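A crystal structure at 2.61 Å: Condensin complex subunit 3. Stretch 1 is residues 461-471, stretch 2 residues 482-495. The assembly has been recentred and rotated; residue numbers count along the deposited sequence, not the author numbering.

Stretch 1 461-471: RCLSYVQCLFE
Stretch 2 482-495: YMVDMLKTLIIPAV

The contact between residues 461-471 and 482-495 of condensin complex subunit 3 is a purely apolar packing of two helices from one chain, held by interdigitated side chains without a single hydrogen bond from one helix to the other. It illustrates a general principle of helical proteins: where most backbone polar groups are bonded within each helix, neighbouring helices can associate through the burial and close fit of apolar side chains.

The helices cross steeply, with 120° between their N-to-C directions, nearer perpendicular than antiparallel, a signed crossing angle of -120° and a closest axial approach of 10.3 Å. Register follows from the nearest CA pairs: L463 lies 7.2 Å from L490, V466 7.4 Å from M486, and F470 9.2 Å from M483, all CA to CA. Together the two sides bury 425 Å².

The first helix is regular, its bonds including V466 N to C462 O at 2.8 Å and Q467 N to L463 O at 2.7 Å. Its contacting residues, C462, L463, V466, L469 and F470, recur at the three- and four-residue spacing that places side chains on one side of an alpha helix. The second helix departs from this pattern. A wider pi-type turn spans 487-491, where I491 N bonds to M486 O at 3.0 Å and I492 N to L487 O at 3.0 Å, and L490 adopts phi/psi of -130/-53. A kink follows at P493, whose ring nitrogen has no bond to the preceding turn; A494 N to L490 O at 2.9 Å resumes the alpha pattern. Both L490 and I491 reach the first helix, the former with its CA-to-CB bond toward it, the latter starting sideways but ending nearer.

V466, in the t rotamer, sits at the centre of the packing. Its CG2 is 3.4 Å from M486 CE, a tight approach made by a methionine folded through three successive m angles (-54°, -43°, -68°), and 4.2 Å from L490 CD1. Its other methyl, CG1, lies 4.0 Å from I491 CD1, where I491 is m, t.

Towards the N-terminal end of stretch 461-471, L463 (m, t) leaves its backbone sideways, yet its end approaches the partner: CD1 is 3.7 Å from A494 CB, and CD2 is 4.1 Å from L490 CB. C462 (m) adds a contact from CB to L490 CD2 at 3.9 Å. L490 itself has chi1 m and chi2 off-well at 130°.

Further along the same stretch, F470 (chi1 -65°, chi2 -70°) inserts its ring among three side chains. M483, with chi angles m, t, t, meets the ring edge near its plane, its CG 3.8 Å from F470 CE1. M486 CG lies 4.1 Å from F470 CZ and I491 CD1 4.2 Å from F470 CE2, both oblique to the ring. L469 (t, p) makes a looser approach, CD2 to M486 CG at 4.4 Å. M486 and I491 thus each touch both V466 and F470, joining successive turns of the first helix into one continuous apolar seam.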

ATOM      1  N   ARG A 461     -14.684  20.392  28.904  1.00 34.98           N
ATOM      2  CA  ARG A 461     -13.739  19.510  29.580  1.00 38.97           C
ATOM      3  C   ARG A 461     -14.471  18.433  30.365  1.00 37.23           C
ATOM      4  O   ARG A 461     -14.034  17.278  30.403  1.00 37.23           O
ATOM      5  CB  ARG A 461     -12.829  20.314  30.506  1.00 42.91           C
ATOM      6  CG  ARG A 461     -11.647  19.513  31.037  1.00 50.01           C
ATOM      7  CD  ARG A 461     -10.969  20.211  32.201  1.00 54.59           C
ATOM      8  NE  ARG A 461     -10.891  21.651  31.997  1.00 57.74           N
ATOM      9  CZ  ARG A 461     -10.074  22.240  31.130  1.00 75.89           C
ATOM     10  NH1 ARG A 461     -10.076  23.561  31.013  1.00 86.69           N
ATOM     11  NH2 ARG A 461      -9.263  21.512  30.373  1.00 66.34           N
ATOM     12  N   CYS A 462     -15.584  18.792  31.004  1.00 38.28           N
ATOM     13  CA  CYS A 462     -16.370  17.804  31.732  1.00 39.65           C
ATOM     14  C   CYS A 462     -16.881  16.724  30.791  1.00 33.59           C
ATOM     15  O   CYS A 462     -16.684  15.530  31.034  1.00 31.22           O
ATOM     16  CB  CYS A 462     -17.532  18.486  32.456  1.00 42.14           C
ATOM     17  SG  CYS A 462     -17.036  19.488  33.869  1.00 52.66           S
ATOM     18  N   LEU A 463     -17.531  17.130  29.700  1.00 34.75           N
ATOM     19  CA  LEU A 463     -18.034  16.164  28.733  1.00 31.35           C
ATOM     20  C   LEU A 463     -16.915  15.304  28.167  1.00 32.85           C
ATOM     21  O   LEU A 463     -17.128  14.122  27.881  1.00 39.37           O
ATOM     22  CB  LEU A 463     -18.768  16.886  27.607  1.00 35.20           C
ATOM     23  CG  LEU A 463     -20.065  17.599  27.997  1.00 36.06           C
ATOM     24  CD1 LEU A 463     -20.572  18.443  26.842  1.00 37.18           C
ATOM     25  CD2 LEU A 463     -21.122  16.594  28.424  1.00 34.14           C
ATOM     26  N   SER A 464     -15.721  15.872  27.996  1.00 30.95           N
ATOM     27  CA  SER A 464     -14.581  15.065  27.579  1.00 33.11           C
ATOM     28  C   SER A 464     -14.236  14.012  28.620  1.00 30.75           C
ATOM     29  O   SER A 464     -13.789  12.916  28.268  1.00 31.31           O
ATOM     30  CB  SER A 464     -13.375  15.963  27.310  1.00 38.81           C
ATOM     31  OG  SER A 464     -13.649  16.864  26.255  1.00 47.97           O
ATOM     32  N   TYR A 465     -14.427  14.321  29.905  1.00 32.60           N
ATOM     33  CA  TYR A 465     -14.230  13.316  30.943  1.00 29.02           C
ATOM     34  C   TYR A 465     -15.347  12.285  30.916  1.00 26.40           C
ATOM     35  O   TYR A 465     -15.108  11.096  31.146  1.00 24.74           O
ATOM     36  CB  TYR A 465     -14.162  13.976  32.322  1.00 33.15           C
ATOM     37  CG  TYR A 465     -12.886  14.730  32.624  1.00 31.23           C
ATOM     38  CD1 TYR A 465     -12.062  15.197  31.610  1.00 38.46           C
ATOM     39  CD2 TYR A 465     -12.505  14.972  33.935  1.00 37.16           C
ATOM     40  CE1 TYR A 465     -10.899  15.887  31.898  1.00 39.56           C
ATOM     41  CE2 TYR A 465     -11.348  15.657  34.230  1.00 40.06           C
ATOM     42  CZ  TYR A 465     -10.550  16.113  33.210  1.00 32.62           C
ATOM     43  OH  TYR A 465      -9.396  16.795  33.508  1.00 41.69           O
ATOM     44  N   VAL A 466     -16.577  12.729  30.653  1.00 28.21           N
ATOM     45  CA  VAL A 466     -17.697  11.803  30.518  1.00 29.81           C
ATOM     46  C   VAL A 466     -17.469  10.883  29.330  1.00 29.81           C
ATOM     47  O   VAL A 466     -17.707   9.672  29.405  1.00 33.24           O
ATOM     48  CB  VAL A 466     -19.019  12.579  30.375  1.00 26.02           C
ATOM     49  CG1 VAL A 466     -20.195  11.621  30.339  1.00 26.09           C
ATOM     50  CG2 VAL A 466     -19.186  13.573  31.509  1.00 33.65           C
ATOM     51  N   GLN A 467     -17.007  11.447  28.217  1.00 29.56           N
ATOM     52  CA  GLN A 467     -16.760  10.654  27.021  1.00 29.01           C
ATOM     53  C   GLN A 467     -15.748   9.549  27.296  1.00 29.87           C
ATOM     54  O   GLN A 467     -15.963   8.389  26.928  1.00 37.83           O
ATOM     55  CB  GLN A 467     -16.277  11.568  25.897  1.00 34.62           C
ATOM     56  CG  GLN A 467     -16.208  10.914  24.538  1.00 44.29           C
ATOM     57  CD  GLN A 467     -15.735  11.874  23.468  1.00 51.51           C
ATOM     58  OE1 GLN A 467     -15.598  13.072  23.713  1.00 45.30           O
ATOM     59  NE2 GLN A 467     -15.483  11.354  22.274  1.00 61.94           N
ATOM     60  N   CYS A 468     -14.638   9.889  27.952  1.00 27.11           N
ATOM     61  CA  CYS A 468     -13.617   8.889  28.242  1.00 31.21           C
ATOM     62  C   CYS A 468     -14.094   7.880  29.276  1.00 33.80           C
ATOM     63  O   CYS A 468     -13.604   6.746  29.306  1.00 30.86           O
ATOM     64  CB  CYS A 468     -12.339   9.568  28.725  1.00 28.42           C
ATOM     65  SG  CYS A 468     -11.461  10.494  27.462  1.00 38.59           S
ATOM     66  N   LEU A 469     -15.033   8.270  30.136  1.00 34.23           N
ATOM     67  CA  LEU A 469     -15.556   7.345  31.134  1.00 35.15           C
ATOM     68  C   LEU A 469     -16.247   6.165  30.465  1.00 32.50           C
ATOM     69  O   LEU A 469     -15.903   5.004  30.708  1.00 33.54           O
ATOM     70  CB  LEU A 469     -16.516   8.082  32.072  1.00 33.85           C
ATOM     71  CG  LEU A 469     -17.412   7.217  32.965  1.00 36.75           C
ATOM     72  CD1 LEU A 469     -16.598   6.276  33.825  1.00 42.04           C
ATOM     73  CD2 LEU A 469     -18.298   8.091  33.832  1.00 40.56           C
ATOM     74  N   PHE A 470     -17.226   6.447  29.609  1.00 31.30           N
ATOM     75  CA  PHE A 470     -17.976   5.396  28.938  1.00 33.73           C
ATOM     76  C   PHE A 470     -17.193   4.732  27.816  1.00 31.63           C
ATOM     77  O   PHE A 470     -17.649   3.714  27.285  1.00 29.53           O
ATOM     78  CB  PHE A 470     -19.289   5.968  28.405  1.00 30.00           C
ATOM     79  CG  PHE A 470     -20.219   6.427  29.488  1.00 30.07           C
ATOM     80  CD1 PHE A 470     -20.837   5.509  30.317  1.00 32.69           C
ATOM     81  CD2 PHE A 470     -20.462   7.773  29.692  1.00 27.62           C
ATOM     82  CE1 PHE A 470     -21.684   5.922  31.319  1.00 32.86           C
ATOM     83  CE2 PHE A 470     -21.312   8.190  30.694  1.00 29.25           C
ATOM     84  CZ  PHE A 470     -21.923   7.263  31.508  1.00 28.16           C
ATOM     85  N   GLU A 471     -16.032   5.271  27.449  1.00 32.18           N
ATOM     86  CA  GLU A 471     -15.137   4.582  26.531  1.00 29.65           C
ATOM     87  C   GLU A 471     -14.371   3.453  27.200  1.00 30.90           C
ATOM     88  O   GLU A 471     -13.867   2.568  26.501  1.00 37.91           O
ATOM     89  CB  GLU A 471     -14.136   5.568  25.926  1.00 36.13           C
ATOM     90  CG  GLU A 471     -14.482   6.037  24.528  1.00 41.83           C
ATOM     91  CD  GLU A 471     -13.580   7.158  24.051  1.00 52.63           C
ATOM     92  OE1 GLU A 471     -12.520   7.376  24.676  1.00 57.14           O
ATOM     93  OE2 GLU A 471     -13.932   7.827  23.056  1.00 56.75           O
ATOM     94  N   TYR A 482     -24.641   5.836  38.412  1.00 45.75           N
ATOM     95  CA  TYR A 482     -23.669   6.723  37.791  1.00 41.04           C
ATOM     96  C   TYR A 482     -24.147   7.176  36.417  1.00 46.12           C
ATOM     97  O   TYR A 482     -23.992   8.346  36.055  1.00 41.48           O
ATOM     98  CB  TYR A 482     -22.311   6.025  37.710  1.00 44.09           C
ATOM     99  CG  TYR A 482     -21.703   5.765  39.070  1.00 46.12           C
ATOM    100  CD1 TYR A 482     -21.627   6.775  40.019  1.00 51.84           C
ATOM    101  CD2 TYR A 482     -21.223   4.508  39.413  1.00 50.59           C
ATOM    102  CE1 TYR A 482     -21.079   6.548  41.267  1.00 54.56           C
ATOM    103  CE2 TYR A 482     -20.674   4.270  40.659  1.00 57.59           C
ATOM    104  CZ  TYR A 482     -20.605   5.293  41.582  1.00 54.96           C
ATOM    105  OH  TYR A 482     -20.060   5.062  42.825  1.00 53.36           O
ATOM    106  N   MET A 483     -24.772   6.278  35.656  1.00 37.35           N
ATOM    107  CA  MET A 483     -25.282   6.649  34.340  1.00 39.93           C
ATOM    108  C   MET A 483     -26.414   7.657  34.447  1.00 38.51           C
ATOM    109  O   MET A 483     -26.375   8.718  33.815  1.00 41.06           O
ATOM    110  CB  MET A 483     -25.759   5.409  33.596  1.00 49.77           C
ATOM    111  CG  MET A 483     -24.646   4.485  33.225  1.00 53.88           C
ATOM    112  SD  MET A 483     -25.224   2.855  32.763  1.00 57.15           S
ATOM    113  CE  MET A 483     -23.643   2.124  32.416  1.00 64.88           C
ATOM    114  N   VAL A 484     -27.449   7.331  35.223  1.00 35.63           N
ATOM    115  CA  VAL A 484     -28.580   8.244  35.360  1.00 40.90           C
ATOM    116  C   VAL A 484     -28.092   9.608  35.811  1.00 40.48           C
ATOM    117  O   VAL A 484     -28.653  10.640  35.426  1.00 40.30           O
ATOM    118  CB  VAL A 484     -29.631   7.667  36.331  1.00 47.78           C
ATOM    119  CG1 VAL A 484     -30.844   8.578  36.401  1.00 51.14           C
ATOM    120  CG2 VAL A 484     -30.061   6.273  35.901  1.00 58.82           C
ATOM    121  N   ASP A 485     -27.031   9.640  36.619  1.00 40.79           N
ATOM    122  CA  ASP A 485     -26.457  10.906  37.058  1.00 40.77           C
ATOM    123  C   ASP A 485     -25.831  11.655  35.887  1.00 39.44           C
ATOM    124  O   ASP A 485     -26.198  12.801  35.603  1.00 38.16           O
ATOM    125  CB  ASP A 485     -25.421  10.652  38.153  1.00 49.35           C
ATOM    126  CG  ASP A 485     -25.022  11.920  38.883  1.00 53.15           C
ATOM    127  OD1 ASP A 485     -23.887  11.981  39.395  1.00 51.63           O
ATOM    128  OD2 ASP A 485     -25.844  12.858  38.943  1.00 61.02           O
ATOM    129  N   MET A 486     -24.879  11.023  35.198  1.00 40.30           N
ATOM    130  CA  MET A 486     -24.237  11.677  34.061  1.00 34.04           C
ATOM    131  C   MET A 486     -25.263  12.103  33.019  1.00 31.01           C
ATOM    132  O   MET A 486     -25.121  13.160  32.394  1.00 31.67           O
ATOM    133  CB  MET A 486     -23.199  10.747  33.429  1.00 39.37           C
ATOM    134  CG  MET A 486     -22.152  10.206  34.395  1.00 48.66           C
ATOM    135  SD  MET A 486     -21.514  11.447  35.525  1.00 45.60           S
ATOM    136  CE  MET A 486     -20.644  12.467  34.371  1.00 38.51           C
ATOM    137  N   LEU A 487     -26.305  11.296  32.818  1.00 33.01           N
ATOM    138  CA  LEU A 487     -27.345  11.657  31.863  1.00 34.84           C
ATOM    139  C   LEU A 487     -28.079  12.916  32.306  1.00 38.00           C
ATOM    140  O   LEU A 487     -28.172  13.895  31.557  1.00 39.43           O
ATOM    141  CB  LEU A 487     -28.323  10.492  31.693  1.00 39.08           C
ATOM    142  CG  LEU A 487     -27.859   9.297  30.856  1.00 33.86           C
ATOM    143  CD1 LEU A 487     -28.872   8.175  30.953  1.00 30.35           C
ATOM    144  CD2 LEU A 487     -27.648   9.686  29.403  1.00 36.50           C
ATOM    145  N   LYS A 488     -28.611  12.910  33.530  1.00 39.38           N
ATOM    146  CA  LYS A 488     -29.398  14.045  34.001  1.00 41.42           C
ATOM    147  C   LYS A 488     -28.543  15.295  34.153  1.00 40.02           C
ATOM    148  O   LYS A 488     -28.988  16.401  33.831  1.00 40.93           O
ATOM    149  CB  LYS A 488     -30.073  13.707  35.331  1.00 47.09           C
ATOM    150  CG  LYS A 488     -31.170  12.663  35.225  1.00 64.53           C
ATOM    151  CD  LYS A 488     -32.109  12.697  36.425  1.00 79.06           C
ATOM    152  CE  LYS A 488     -31.472  12.115  37.678  1.00 82.42           C
ATOM    153  NZ  LYS A 488     -32.473  11.377  38.499  1.00 83.24           N
ATOM    154  N   THR A 489     -27.312  15.141  34.640  1.00 42.57           N
ATOM    155  CA  THR A 489     -26.520  16.303  35.021  1.00 36.80           C
ATOM    156  C   THR A 489     -25.788  16.929  33.841  1.00 35.04           C
ATOM    157  O   THR A 489     -25.617  18.151  33.812  1.00 40.96           O
ATOM    158  CB  THR A 489     -25.514  15.915  36.107  1.00 42.98           C
ATOM    159  OG1 THR A 489     -26.195  15.239  37.171  1.00 48.12           O
ATOM    160  CG2 THR A 489     -24.824  17.150  36.666  1.00 53.94           C
ATOM    161  N   LEU A 490     -25.351  16.132  32.868  1.00 36.18           N
ATOM    162  CA  LEU A 490     -24.459  16.650  31.836  1.00 35.69           C
ATOM    163  C   LEU A 490     -24.902  16.329  30.412  1.00 32.12           C
ATOM    164  O   LEU A 490     -25.013  17.234  29.580  1.00 34.38           O
ATOM    165  CB  LEU A 490     -23.049  16.112  32.066  1.00 32.64           C
ATOM    166  CG  LEU A 490     -22.414  16.600  33.367  1.00 37.04           C
ATOM    167  CD1 LEU A 490     -21.857  15.440  34.151  1.00 36.47           C
ATOM    168  CD2 LEU A 490     -21.329  17.619  33.078  1.00 45.08           C
ATOM    169  N   ILE A 491     -25.158  15.055  30.116  1.00 37.16           N
ATOM    170  CA  ILE A 491     -25.354  14.638  28.729  1.00 33.02           C
ATOM    171  C   ILE A 491     -26.623  15.257  28.152  1.00 34.65           C
ATOM    172  O   ILE A 491     -26.585  15.932  27.118  1.00 34.52           O
ATOM    173  CB  ILE A 491     -25.374  13.103  28.626  1.00 32.19           C
ATOM    174  CG1 ILE A 491     -23.988  12.550  28.952  1.00 29.94           C
ATOM    175  CG2 ILE A 491     -25.792  12.651  27.226  1.00 32.67           C
ATOM    176  CD1 ILE A 491     -23.965  11.074  29.241  1.00 29.37           C
ATOM    177  N   ILE A 492     -27.768  15.024  28.798  1.00 38.53           N
ATOM    178  CA  ILE A 492     -29.022  15.583  28.292  1.00 37.45           C
ATOM    179  C   ILE A 492     -28.962  17.103  28.236  1.00 40.38           C
ATOM    180  O   ILE A 492     -29.288  17.673  27.182  1.00 45.69           O
ATOM    181  CB  ILE A 492     -30.213  15.068  29.120  1.00 43.73           C
ATOM    182  CG1 ILE A 492     -30.211  13.538  29.213  1.00 39.91           C
ATOM    183  CG2 ILE A 492     -31.526  15.560  28.513  1.00 43.22           C
ATOM    184  CD1 ILE A 492     -30.389  12.822  27.901  1.00 40.96           C
ATOM    185  N   PRO A 493     -28.564  17.816  29.295  1.00 38.62           N
ATOM    186  CA  PRO A 493     -28.393  19.272  29.163  1.00 40.87           C
ATOM    187  C   PRO A 493     -27.507  19.669  27.994  1.00 39.83           C
ATOM    188  O   PRO A 493     -27.783  20.670  27.322  1.00 43.89           O
ATOM    189  CB  PRO A 493     -27.769  19.666  30.508  1.00 47.24           C
ATOM    190  CG  PRO A 493     -28.202  18.609  31.449  1.00 41.53           C
ATOM    191  CD  PRO A 493     -28.282  17.348  30.664  1.00 40.61           C
ATOM    192  N   ALA A 494     -26.446  18.906  27.732  1.00 36.06           N
ATOM    193  CA  ALA A 494     -25.578  19.206  26.600  1.00 33.93           C
ATOM    194  C   ALA A 494     -26.294  18.960  25.279  1.00 34.76           C
ATOM    195  O   ALA A 494     -26.186  19.767  24.349  1.00 43.06           O
ATOM    196  CB  ALA A 494     -24.305  18.366  26.684  1.00 31.63           C
ATOM    197  N   VAL A 495     -27.034  17.855  25.176  1.00 36.86           N
ATOM    198  CA  VAL A 495     -27.743  17.550  23.938  1.00 35.74           C
ATOM    199  C   VAL A 495     -28.767  18.632  23.623  1.00 38.59           C
ATOM    200  O   VAL A 495     -29.062  18.893  22.451  1.00 47.43           O
ATOM    201  CB  VAL A 495     -28.395  16.156  24.034  1.00 38.39           C
ATOM    202  CG1 VAL A 495     -29.426  15.951  22.926  1.00 47.40           C
ATOM    203  CG2 VAL A 495     -27.328  15.073  23.955  1.00 29.93           C
TER